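Long-range contacts in putative NADH Oxidase (Clostridium acetobutylicum, PDB 3E10), which binds flavin mononucleotide and is probably an oxidoreductase of the nitroreductase family: residues N59-L67 with G110-P118; W89-I100 with I136-V144. All blocks are in the same frame, centred on the assembly; numbering follows the deposited sequence.

Contact 1. Residues N59-L67 with G110-P118; sequences NFSKYANSL and GAVWLGAQP. With FMN (flavin mononucleotide), chain L; EDO (1,2-ethanediol), chain P.
The ring of F60 turns its edge to the strand end: L114 CB lies at that edge, in plane, and the carbonyl oxygens of L114 and G115 sit near the ring plane, with F60 CE1 3.5 Å from G115 O. One face is covered by S61 CB, 3.6 Å above the centre. FMN C8M lies over one face of the W113 indole, 3.7 Å above its plane and offset toward the rim. Phenylalanine suits its place because its weakly positive C-H rim can meet carbonyl oxygens while its carbon body stays buried. L114 is the apolar centre: CD1 turns in among A64 CB, L67 CD1 and S66 OG, while L114 CD2 lies against the flavin's pyrimidine ring, 3.6 Å from FMN N3. The small A64 lets the loop come close. S66 OG rests 3.4 Å from V112 CG1, its polar need met by a hydrogen bond to S143 OG. A water accepts from S61 OG and donates to G115 O and FMN O4, tying loop, strand and cofactor together. A chi1 of 156° swings the S61 hydroxyl round to Y63 N, closing an ST turn. Both segments grip the flavin: FMN N3 donates to Y63 O (2.9 Å, 165°), and G115 N donates to FMN O4 in a longer, more bent bond (138°). This is part of the FMN pocket of the nitroreductase fold, which both subunits line.

Contact 2. Residues W89-I100 with I136-V144; sequences WEQDMAAAAENI and IKPFCVISV. With FMN (flavin mononucleotide), chain C.
F139 lies with one ring face against M93, a selenomethionine here, whose CB stands 3.4 Å from the ring centroid and only 7° off the normal, a CH-pi contact. The phenyl reaches the helix because CG is anti to the backbone N (chi1 178°), and its far end presses on the helix backbone, F139 CZ 3.5 Å from A94 N and F139 CE1 3.5 Å from E90 O. The alanines suit this wall: A94 CB touches F139 CZ, and A97 CB lies at the ring edge, so helix and ring can come close. W89 closes one end. Its CZ3 meets F139 CD1 at 3.8 Å, while K137 crosses the indole at about a right angle, CD over one face and K137 CE 3.4 Å from W89 CZ2. Further along, I142 CD1 fits between A97 CB and I100, 3.9 Å from I100 CG2, the two isoleucines meeting methyl to methyl. F139 and C140 form a classic beta bulge facing L76. Helix and strand run near-parallel, 20° between axes. With no hydrogen bond across it, the helix is placed on the sheet by shape and by the CH-pi contact, and the one charged residue of the strand side, K137, packs through its methylenes.

In the fold
Both contacts are buried and meet in one antiparallel sheet, where strands 110-115 and 136-145 are neighbours; a probable hydrogen bond from L114 N to V141 O joins them directly. Their centres are about 12 Å apart. Contact 2 lies nearer the centre of the chain, and its helix-to-strand chemistry is almost wholly apolar. Contact 1 sets a loop beside strand 110-115 and mixes apolar packing with water and flavin bonds, as befits a cofactor pocket. W113 connects the two, since it packs against A94 and A97 of helix 89-106 as well as the flavin. Q117 O of contact 1 is hydrogen-bonded to Q91 NE2 of the second subunit, and Q91 of contact 2 makes the matching bond to Q117 there.

Contact 1. Residues N59-L67 with G110-P118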
loop_
_atom_site.group_PDB
_atom_site.type_symbol
_atom_site.label_atom_id
_atom_site.label_comp_id
_atom_site.label_asym_id
_atom_site.label_seq_id
_atom_site.Cartn_x
_atom_site.Cartn_y
_atom_site.Cartn_z
ATOM N N ASN B 59 4.054 -16.077 -17.817
ATOM C CA ASN B 59 3.105 -17.184 -17.825
ATOM C C ASN B 59 2.427 -17.430 -16.482
ATOM O O ASN B 59 1.529 -18.279 -16.385
ATOM C CB ASN B 59 3.808 -18.485 -18.259
ATOM C CG ASN B 59 4.309 -18.422 -19.700
ATOM O OD1 ASN B 59 3.599 -17.958 -20.582
ATOM N ND2 ASN B 59 5.544 -18.853 -19.925
ATOM N N PHE B 60 2.838 -16.702 -15.441
ATOM C CA PHE B 60 2.301 -16.994 -14.095
ATOM C C PHE B 60 0.827 -16.638 -13.953
ATOM O O PHE B 60 0.132 -17.186 -13.101
ATOM C CB PHE B 60 3.159 -16.359 -12.996
ATOM C CG PHE B 60 2.689 -14.981 -12.520
ATOM C CD1 PHE B 60 1.785 -14.872 -11.454
ATOM C CD2 PHE B 60 3.191 -13.811 -13.103
ATOM C CE1 PHE B 60 1.365 -13.627 -11.009
ATOM C CE2 PHE B 60 2.804 -12.557 -12.659
ATOM C CZ PHE B 60 1.890 -12.468 -11.594
ATOM N N SER B 61 0.373 -15.708 -14.777
ATOM C CA SER B 61 -0.959 -15.176 -14.726
ATOM C C SER B 61 -1.418 -14.811 -16.131
ATOM O O SER B 61 -0.606 -14.514 -16.973
ATOM C CB SER B 61 -0.879 -13.931 -13.839
ATOM O OG SER B 61 -1.861 -12.998 -14.062
ATOM N N LYS B 62 -2.723 -14.731 -16.334
ATOM C CA LYS B 62 -3.294 -14.296 -17.578
ATOM C C LYS B 62 -3.233 -12.783 -17.760
ATOM O O LYS B 62 -3.488 -12.268 -18.834
ATOM C CB LYS B 62 -4.755 -14.745 -17.669
ATOM N N TYR B 63 -2.876 -12.078 -16.695
ATOM C CA TYR B 63 -2.846 -10.637 -16.677
ATOM C C TYR B 63 -1.429 -10.066 -16.492
ATOM O O TYR B 63 -1.268 -8.955 -16.028
ATOM C CB TYR B 63 -3.808 -10.123 -15.619
ATOM C CG TYR B 63 -5.238 -10.486 -15.966
ATOM C CD1 TYR B 63 -5.931 -9.765 -16.921
ATOM C CD2 TYR B 63 -5.828 -11.602 -15.436
ATOM C CE1 TYR B 63 -7.235 -10.088 -17.269
ATOM C CE2 TYR B 63 -7.139 -11.947 -15.785
ATOM C CZ TYR B 63 -7.832 -11.178 -16.690
ATOM O OH TYR B 63 -9.113 -11.511 -17.087
ATOM N N ALA B 64 -0.431 -10.807 -16.964
ATOM C CA ALA B 64 0.968 -10.460 -16.762
ATOM C C ALA B 64 1.720 -10.229 -18.073
ATOM O O ALA B 64 2.945 -10.356 -18.114
ATOM C CB ALA B 64 1.655 -11.534 -15.943
ATOM N N ASN B 65 0.989 -9.894 -19.130
ATOM C CA ASN B 65 1.618 -9.726 -20.428
ATOM C C ASN B 65 2.592 -8.564 -20.500
ATOM O O ASN B 65 3.442 -8.508 -21.402
ATOM C CB ASN B 65 0.566 -9.658 -21.536
ATOM C CG ASN B 65 -0.066 -11.007 -21.808
ATOM O OD1 ASN B 65 0.556 -12.059 -21.583
ATOM N ND2 ASN B 65 -1.300 -10.996 -22.298
ATOM N N SER B 66 2.508 -7.633 -19.549
ATOM C CA SER B 66 3.501 -6.558 -19.472
ATOM C C SER B 66 4.929 -7.085 -19.374
ATOM O O SER B 66 5.880 -6.411 -19.778
ATOM C CB SER B 66 3.206 -5.635 -18.297
ATOM O OG SER B 66 3.207 -6.341 -17.078
ATOM N N LEU B 67 5.087 -8.274 -18.815
ATOM C CA LEU B 67 6.415 -8.822 -18.623
ATOM C C LEU B 67 7.072 -9.160 -19.959
ATOM O O LEU B 67 8.292 -9.275 -20.041
ATOM C CB LEU B 67 6.359 -10.060 -17.731
ATOM C CG LEU B 67 6.084 -9.751 -16.251
ATOM C CD1 LEU B 67 5.634 -11.002 -15.509
ATOM C CD2 LEU B 67 7.357 -9.138 -15.643
ATOM N N GLY B 110 8.003 3.483 -15.752
ATOM C CA GLY B 110 6.664 2.932 -15.676
ATOM C C GLY B 110 6.690 1.586 -14.983
ATOM O O GLY B 110 7.692 0.841 -15.034
ATOM N N ALA B 111 5.606 1.277 -14.295
ATOM C CA ALA B 111 5.476 -0.010 -13.643
ATOM C C ALA B 111 4.012 -0.386 -13.546
ATOM O O ALA B 111 3.137 0.452 -13.633
ATOM C CB ALA B 111 6.132 0.045 -12.263
ATOM N N VAL B 112 3.766 -1.673 -13.341
ATOM C CA VAL B 112 2.433 -2.143 -12.996
ATOM C C VAL B 112 2.547 -3.283 -11.975
ATOM O O VAL B 112 3.421 -4.150 -12.057
ATOM C CB VAL B 112 1.610 -2.579 -14.259
ATOM C CG1 VAL B 112 2.321 -3.716 -15.027
ATOM C CG2 VAL B 112 0.189 -3.007 -13.851
ATOM N N TRP B 113 1.611 -3.265 -11.030
ATOM C CA TRP B 113 1.410 -4.328 -10.042
ATOM C C TRP B 113 0.667 -5.458 -10.716
ATOM O O TRP B 113 -0.427 -5.256 -11.249
ATOM C CB TRP B 113 0.607 -3.724 -8.893
ATOM C CG TRP B 113 0.270 -4.521 -7.710
ATOM C CD1 TRP B 113 0.110 -5.881 -7.589
ATOM C CD2 TRP B 113 -0.039 -3.972 -6.428
ATOM N NE1 TRP B 113 -0.249 -6.198 -6.294
ATOM C CE2 TRP B 113 -0.392 -5.037 -5.578
ATOM C CE3 TRP B 113 -0.057 -2.669 -5.923
ATOM C CZ2 TRP B 113 -0.726 -4.836 -4.235
ATOM C CZ3 TRP B 113 -0.431 -2.460 -4.624
ATOM C CH2 TRP B 113 -0.778 -3.541 -3.797
ATOM N N LEU B 114 1.283 -6.638 -10.691
ATOM C CA LEU B 114 0.687 -7.858 -11.234
ATOM C C LEU B 114 0.299 -8.750 -10.056
ATOM O O LEU B 114 1.155 -9.369 -9.422
ATOM C CB LEU B 114 1.665 -8.530 -12.195
ATOM C CG LEU B 114 2.189 -7.644 -13.349
ATOM C CD1 LEU B 114 3.249 -8.423 -14.154
ATOM C CD2 LEU B 114 1.092 -7.098 -14.234
ATOM N N GLY B 115 -0.994 -8.787 -9.747
ATOM C CA GLY B 115 -1.468 -9.473 -8.556
ATOM C C GLY B 115 -1.172 -10.968 -8.592
ATOM O O GLY B 115 -1.194 -11.604 -9.663
ATOM N N ALA B 116 -0.880 -11.531 -7.439
ATOM C CA ALA B 116 -0.703 -12.987 -7.301
ATOM C C ALA B 116 -1.509 -13.524 -6.122
ATOM O O ALA B 116 -2.594 -14.088 -6.314
ATOM C CB ALA B 116 0.795 -13.357 -7.226
ATOM N N GLN B 117 -1.033 -13.269 -4.906
ATOM C CA GLN B 117 -1.749 -13.636 -3.686
ATOM C C GLN B 117 -3.142 -12.978 -3.733
ATOM O O GLN B 117 -3.231 -11.796 -4.032
ATOM C CB GLN B 117 -0.984 -13.173 -2.459
ATOM C CG GLN B 117 -1.704 -13.274 -1.131
ATOM C CD GLN B 117 -1.845 -14.699 -0.625
ATOM O OE1 GLN B 117 -1.382 -15.652 -1.248
ATOM N NE2 GLN B 117 -2.466 -14.835 0.530
ATOM N N PRO B 118 -4.217 -13.699 -3.334
ATOM C CA PRO B 118 -4.347 -15.089 -2.871
ATOM C C PRO B 118 -4.855 -16.035 -3.943
ATOM O O PRO B 118 -5.400 -17.097 -3.593
ATOM C CB PRO B 118 -5.403 -14.968 -1.789
ATOM C CG PRO B 118 -6.358 -13.968 -2.394
ATOM C CD PRO B 118 -5.491 -12.972 -3.155
HETATM N N1 FMN L . -2.878 -4.820 -13.635
HETATM C C2 FMN L . -2.615 -5.789 -14.559
HETATM O O2 FMN L . -2.432 -5.479 -15.744
HETATM N N3 FMN L . -2.529 -7.095 -14.156
HETATM C C4 FMN L . -2.793 -7.507 -12.868
HETATM O O4 FMN L . -2.698 -8.715 -12.546
HETATM C C4A FMN L . -3.046 -6.515 -11.919
HETATM N N5 FMN L . -3.241 -6.872 -10.612
HETATM C C5A FMN L . -3.434 -5.866 -9.666
HETATM C C6 FMN L . -3.622 -6.242 -8.339
HETATM C C7 FMN L . -3.825 -5.281 -7.342
HETATM C C7M FMN L . -3.946 -5.687 -5.920
HETATM C C8 FMN L . -3.807 -3.925 -7.703
HETATM C C8M FMN L . -3.791 -2.844 -6.619
HETATM C C9 FMN L . -3.616 -3.567 -9.043
HETATM C C9A FMN L . -3.448 -4.517 -10.035
HETATM N N10 FMN L . -3.285 -4.178 -11.382
HETATM C C10 FMN L . -3.047 -5.171 -12.322
HETATM C "C1'" FMN L . -3.265 -2.760 -11.774
HETATM C "C2'" FMN L . -4.699 -2.209 -11.826
HETATM O "O2'" FMN L . -5.429 -2.701 -12.948
HETATM C "C3'" FMN L . -4.649 -0.680 -11.904
HETATM O "O3'" FMN L . -4.109 -0.199 -10.684
HETATM C "C4'" FMN L . -6.013 -0.016 -12.177
HETATM O "O4'" FMN L . -6.476 -0.324 -13.488
HETATM C "C5'" FMN L . -6.005 1.503 -12.018
HETATM O "O5'" FMN L . -5.092 2.126 -12.931
HETATM P P FMN L . -3.846 2.955 -12.374
HETATM O O1P FMN L . -4.360 3.972 -11.387
HETATM O O2P FMN L . -2.911 2.012 -11.690
HETATM O O3P FMN L . -3.263 3.607 -13.608
HETATM C C1 EDO P . -5.065 -17.142 -13.498
HETATM O O1 EDO P . -5.114 -16.996 -12.098
HETATM C C2 EDO P . -4.251 -15.972 -13.980
HETATM O O2 EDO P . -5.112 -15.081 -14.682
HETATM O O HOH W 1 -1.165 -10.929 -12.528
#

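Contact 2. Residues W89-I100 with I136-V144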
loop_
_atom_site.group_PDB
_atom_site.type_symbol
_atom_site.label_atom_id
_atom_site.label_comp_id
_atom_site.label_asym_id
_atom_site.label_seq_id
_atom_site.Cartn_x
_atom_site.Cartn_y
_atom_site.Cartn_z
ATOM N N TRP B 89 0.044 -9.737 6.878
ATOM C CA TRP B 89 1.198 -9.690 5.995
ATOM C C TRP B 89 0.883 -9.152 4.610
ATOM O O TRP B 89 1.741 -8.500 4.032
ATOM C CB TRP B 89 1.917 -11.043 5.892
ATOM C CG TRP B 89 1.250 -12.102 5.094
ATOM C CD1 TRP B 89 0.415 -13.043 5.552
ATOM C CD2 TRP B 89 1.414 -12.352 3.694
ATOM N NE1 TRP B 89 0.026 -13.870 4.519
ATOM C CE2 TRP B 89 0.617 -13.453 3.362
ATOM C CE3 TRP B 89 2.166 -11.761 2.702
ATOM C CZ2 TRP B 89 0.564 -13.979 2.076
ATOM C CZ3 TRP B 89 2.091 -12.265 1.410
ATOM C CH2 TRP B 89 1.312 -13.366 1.118
ATOM N N GLU B 90 -0.308 -9.423 4.078
ATOM C CA GLU B 90 -0.601 -8.933 2.745
ATOM C C GLU B 90 -0.690 -7.415 2.704
ATOM O O GLU B 90 -0.413 -6.806 1.674
ATOM C CB GLU B 90 -1.849 -9.581 2.188
ATOM C CG GLU B 90 -1.675 -11.081 1.993
ATOM C CD GLU B 90 -2.274 -11.916 3.100
ATOM O OE1 GLU B 90 -2.176 -11.507 4.295
ATOM O OE2 GLU B 90 -2.830 -13.003 2.761
ATOM N N GLN B 91 -1.043 -6.811 3.838
ATOM C CA GLN B 91 -1.130 -5.356 3.919
ATOM C C GLN B 91 0.247 -4.730 3.917
ATOM O O GLN B 91 0.484 -3.746 3.202
ATOM C CB GLN B 91 -1.925 -4.959 5.173
ATOM C CG GLN B 91 -3.373 -5.479 5.117
ATOM C CD GLN B 91 -4.174 -5.191 6.370
ATOM O OE1 GLN B 91 -3.968 -4.162 7.018
ATOM N NE2 GLN B 91 -5.085 -6.116 6.732
ATOM N N ASP B 92 1.156 -5.302 4.696
ATOM C CA ASP B 92 2.535 -4.874 4.686
ATOM C C ASP B 92 3.092 -4.895 3.247
ATOM O O ASP B 92 3.766 -3.974 2.823
ATOM C CB ASP B 92 3.411 -5.839 5.479
ATOM C CG ASP B 92 3.044 -5.981 6.943
ATOM O OD1 ASP B 92 2.223 -5.177 7.460
ATOM O OD2 ASP B 92 3.658 -6.901 7.573
HETATM N N MSE B 93 2.831 -5.998 2.544
HETATM C CA MSE B 93 3.394 -6.207 1.202
HETATM C C MSE B 93 2.772 -5.275 0.187
HETATM O O MSE B 93 3.474 -4.785 -0.698
HETATM C CB MSE B 93 3.248 -7.667 0.731
HETATM C CG MSE B 93 3.964 -8.726 1.606
HETATM SE SE MSE B 93 5.847 -8.402 1.837
HETATM C CE MSE B 93 6.347 -8.489 -0.048
ATOM N N ALA B 94 1.493 -4.980 0.381
ATOM C CA ALA B 94 0.810 -4.021 -0.461
ATOM C C ALA B 94 1.389 -2.608 -0.275
ATOM O O ALA B 94 1.548 -1.859 -1.240
ATOM C CB ALA B 94 -0.726 -4.066 -0.147
ATOM N N ALA B 95 1.722 -2.267 0.971
ATOM C CA ALA B 95 2.323 -0.954 1.235
ATOM C C ALA B 95 3.698 -0.858 0.565
ATOM O O ALA B 95 4.050 0.177 0.004
ATOM C CB ALA B 95 2.410 -0.725 2.763
ATOM N N ALA B 96 4.489 -1.938 0.647
ATOM C CA ALA B 96 5.774 -2.007 -0.045
ATOM C C ALA B 96 5.616 -1.871 -1.564
ATOM O O ALA B 96 6.365 -1.150 -2.227
ATOM C CB ALA B 96 6.513 -3.301 0.324
ATOM N N ALA B 97 4.624 -2.575 -2.115
ATOM C CA ALA B 97 4.366 -2.501 -3.558
ATOM C C ALA B 97 4.035 -1.081 -3.993
ATOM O O ALA B 97 4.556 -0.583 -4.990
ATOM C CB ALA B 97 3.198 -3.455 -3.931
ATOM N N GLU B 98 3.183 -0.419 -3.209
ATOM C CA GLU B 98 2.782 0.938 -3.535
ATOM C C GLU B 98 4.001 1.848 -3.467
ATOM O O GLU B 98 4.144 2.730 -4.309
ATOM C CB GLU B 98 1.643 1.422 -2.619
ATOM C CG GLU B 98 1.140 2.864 -2.911
ATOM C CD GLU B 98 0.541 3.068 -4.307
ATOM O OE1 GLU B 98 0.512 2.124 -5.118
ATOM O OE2 GLU B 98 0.117 4.224 -4.605
ATOM N N ASN B 99 4.875 1.640 -2.477
ATOM C CA ASN B 99 6.096 2.441 -2.454
ATOM C C ASN B 99 6.941 2.248 -3.723
ATOM O O ASN B 99 7.539 3.195 -4.250
ATOM C CB ASN B 99 6.946 2.147 -1.232
ATOM C CG ASN B 99 6.481 2.880 0.012
ATOM O OD1 ASN B 99 5.404 3.507 0.047
ATOM N ND2 ASN B 99 7.310 2.804 1.060
ATOM N N ILE B 100 7.073 1.000 -4.158
ATOM C CA ILE B 100 7.802 0.746 -5.429
ATOM C C ILE B 100 7.182 1.502 -6.591
ATOM O O ILE B 100 7.883 2.112 -7.404
ATOM C CB ILE B 100 7.918 -0.776 -5.731
ATOM C CG1 ILE B 100 8.746 -1.494 -4.643
ATOM C CG2 ILE B 100 8.463 -1.015 -7.112
ATOM C CD1 ILE B 100 8.693 -3.010 -4.755
ATOM N N ILE B 136 8.119 -19.307 2.137
ATOM C CA ILE B 136 8.294 -18.113 1.313
ATOM C C ILE B 136 7.082 -17.989 0.401
ATOM O O ILE B 136 6.861 -18.818 -0.486
ATOM C CB ILE B 136 9.592 -18.166 0.538
ATOM C CG1 ILE B 136 10.816 -18.321 1.494
ATOM C CG2 ILE B 136 9.758 -16.929 -0.318
ATOM C CD1 ILE B 136 10.974 -17.268 2.563
ATOM N N LYS B 137 6.252 -16.993 0.689
ATOM C CA LYS B 137 4.953 -16.848 0.063
ATOM C C LYS B 137 4.966 -15.789 -1.012
ATOM O O LYS B 137 5.281 -14.619 -0.728
ATOM C CB LYS B 137 3.941 -16.412 1.119
ATOM C CG LYS B 137 3.875 -17.441 2.263
ATOM C CD LYS B 137 2.783 -17.104 3.281
ATOM C CE LYS B 137 1.365 -17.246 2.726
ATOM N NZ LYS B 137 0.979 -18.676 2.463
ATOM N N PRO B 138 4.628 -16.182 -2.244
ATOM C CA PRO B 138 4.515 -15.171 -3.292
ATOM C C PRO B 138 3.423 -14.152 -3.019
ATOM O O PRO B 138 2.345 -14.504 -2.557
ATOM C CB PRO B 138 4.160 -15.977 -4.528
ATOM C CG PRO B 138 4.551 -17.389 -4.220
ATOM C CD PRO B 138 4.420 -17.547 -2.774
ATOM N N PHE B 139 3.731 -12.887 -3.281
ATOM C CA PHE B 139 2.768 -11.809 -3.105
ATOM C C PHE B 139 2.304 -11.195 -4.435
ATOM O O PHE B 139 1.116 -11.190 -4.758
ATOM C CB PHE B 139 3.290 -10.719 -2.169
ATOM C CG PHE B 139 2.309 -9.583 -2.019
ATOM C CD1 PHE B 139 1.134 -9.759 -1.323
ATOM C CD2 PHE B 139 2.504 -8.367 -2.662
ATOM C CE1 PHE B 139 0.218 -8.732 -1.201
ATOM C CE2 PHE B 139 1.560 -7.337 -2.558
ATOM C CZ PHE B 139 0.436 -7.513 -1.838
ATOM N N CYS B 140 3.250 -10.685 -5.219
ATOM C CA CYS B 140 2.933 -10.087 -6.502
ATOM C C CYS B 140 4.209 -10.008 -7.322
ATOM O O CYS B 140 5.306 -10.278 -6.812
ATOM C CB CYS B 140 2.298 -8.695 -6.354
ATOM S SG CYS B 140 3.443 -7.343 -5.973
ATOM N N VAL B 141 4.057 -9.632 -8.577
ATOM C CA VAL B 141 5.198 -9.262 -9.422
ATOM C C VAL B 141 4.964 -7.839 -9.882
ATOM O O VAL B 141 3.841 -7.471 -10.197
ATOM C CB VAL B 141 5.342 -10.189 -10.631
ATOM C CG1 VAL B 141 6.515 -9.748 -11.516
ATOM C CG2 VAL B 141 5.462 -11.667 -10.219
ATOM N N ILE B 142 6.038 -7.028 -9.904
ATOM C CA ILE B 142 5.982 -5.681 -10.485
ATOM C C ILE B 142 6.878 -5.660 -11.730
ATOM O O ILE B 142 8.065 -5.966 -11.642
ATOM C CB ILE B 142 6.378 -4.612 -9.467
ATOM C CG1 ILE B 142 5.386 -4.606 -8.275
ATOM C CG2 ILE B 142 6.383 -3.205 -10.124
ATOM C CD1 ILE B 142 5.766 -3.765 -7.146
ATOM N N SER B 143 6.279 -5.387 -12.882
ATOM C CA SER B 143 7.066 -5.222 -14.098
ATOM C C SER B 143 7.412 -3.739 -14.190
ATOM O O SER B 143 6.594 -2.887 -13.830
ATOM C CB SER B 143 6.337 -5.705 -15.343
ATOM O OG SER B 143 5.134 -5.055 -15.490
ATOM N N VAL B 144 8.629 -3.437 -14.630
ATOM C CA VAL B 144 9.166 -2.085 -14.599
ATOM C C VAL B 144 9.966 -1.855 -15.897
ATOM O O VAL B 144 10.665 -2.739 -16.381
ATOM C CB VAL B 144 10.124 -1.886 -13.403
ATOM C CG1 VAL B 144 10.616 -0.444 -13.335
ATOM C CG2 VAL B 144 9.465 -2.251 -12.073
HETATM N N1 FMN C . 0.730 0.960 14.762
HETATM C C2 FMN C . 0.000 1.034 15.923
HETATM O O2 FMN C . 0.342 1.804 16.825
HETATM N N3 FMN C . -1.162 0.321 16.084
HETATM C C4 FMN C . -1.595 -0.599 15.149
HETATM O O4 FMN C . -2.671 -1.197 15.324
HETATM C C4A FMN C . -0.868 -0.672 13.945
HETATM N N5 FMN C . -1.275 -1.509 12.940
HETATM C C5A FMN C . -0.586 -1.571 11.751
HETATM C C6 FMN C . -1.021 -2.410 10.729
HETATM C C7 FMN C . -0.370 -2.488 9.518
HETATM C C7M FMN C . -0.901 -3.409 8.439
HETATM C C8 FMN C . 0.755 -1.693 9.302
HETATM C C8M FMN C . 1.310 -1.597 7.909
HETATM C C9 FMN C . 1.202 -0.841 10.321
HETATM C C9A FMN C . 0.545 -0.769 11.547
HETATM N N10 FMN C . 1.011 0.035 12.590
HETATM C C10 FMN C . 0.285 0.111 13.762
HETATM C "C1'" FMN C . 2.245 0.884 12.414
HETATM C "C2'" FMN C . 3.505 0.019 12.556
HETATM O "O2'" FMN C . 3.748 -0.331 13.912
HETATM C "C3'" FMN C . 4.690 0.754 11.949
HETATM O "O3'" FMN C . 4.466 0.886 10.543
HETATM C "C4'" FMN C . 6.056 0.056 12.214
HETATM O "O4'" FMN C . 6.387 0.038 13.576
HETATM C "C5'" FMN C . 7.174 0.713 11.420
HETATM O "O5'" FMN C . 7.389 2.052 11.841
HETATM P P FMN C . 7.234 3.223 10.754
HETATM O O1P FMN C . 5.776 3.275 10.329
HETATM O O2P FMN C . 7.664 4.478 11.487
HETATM O O3P FMN C . 8.161 2.917 9.578
#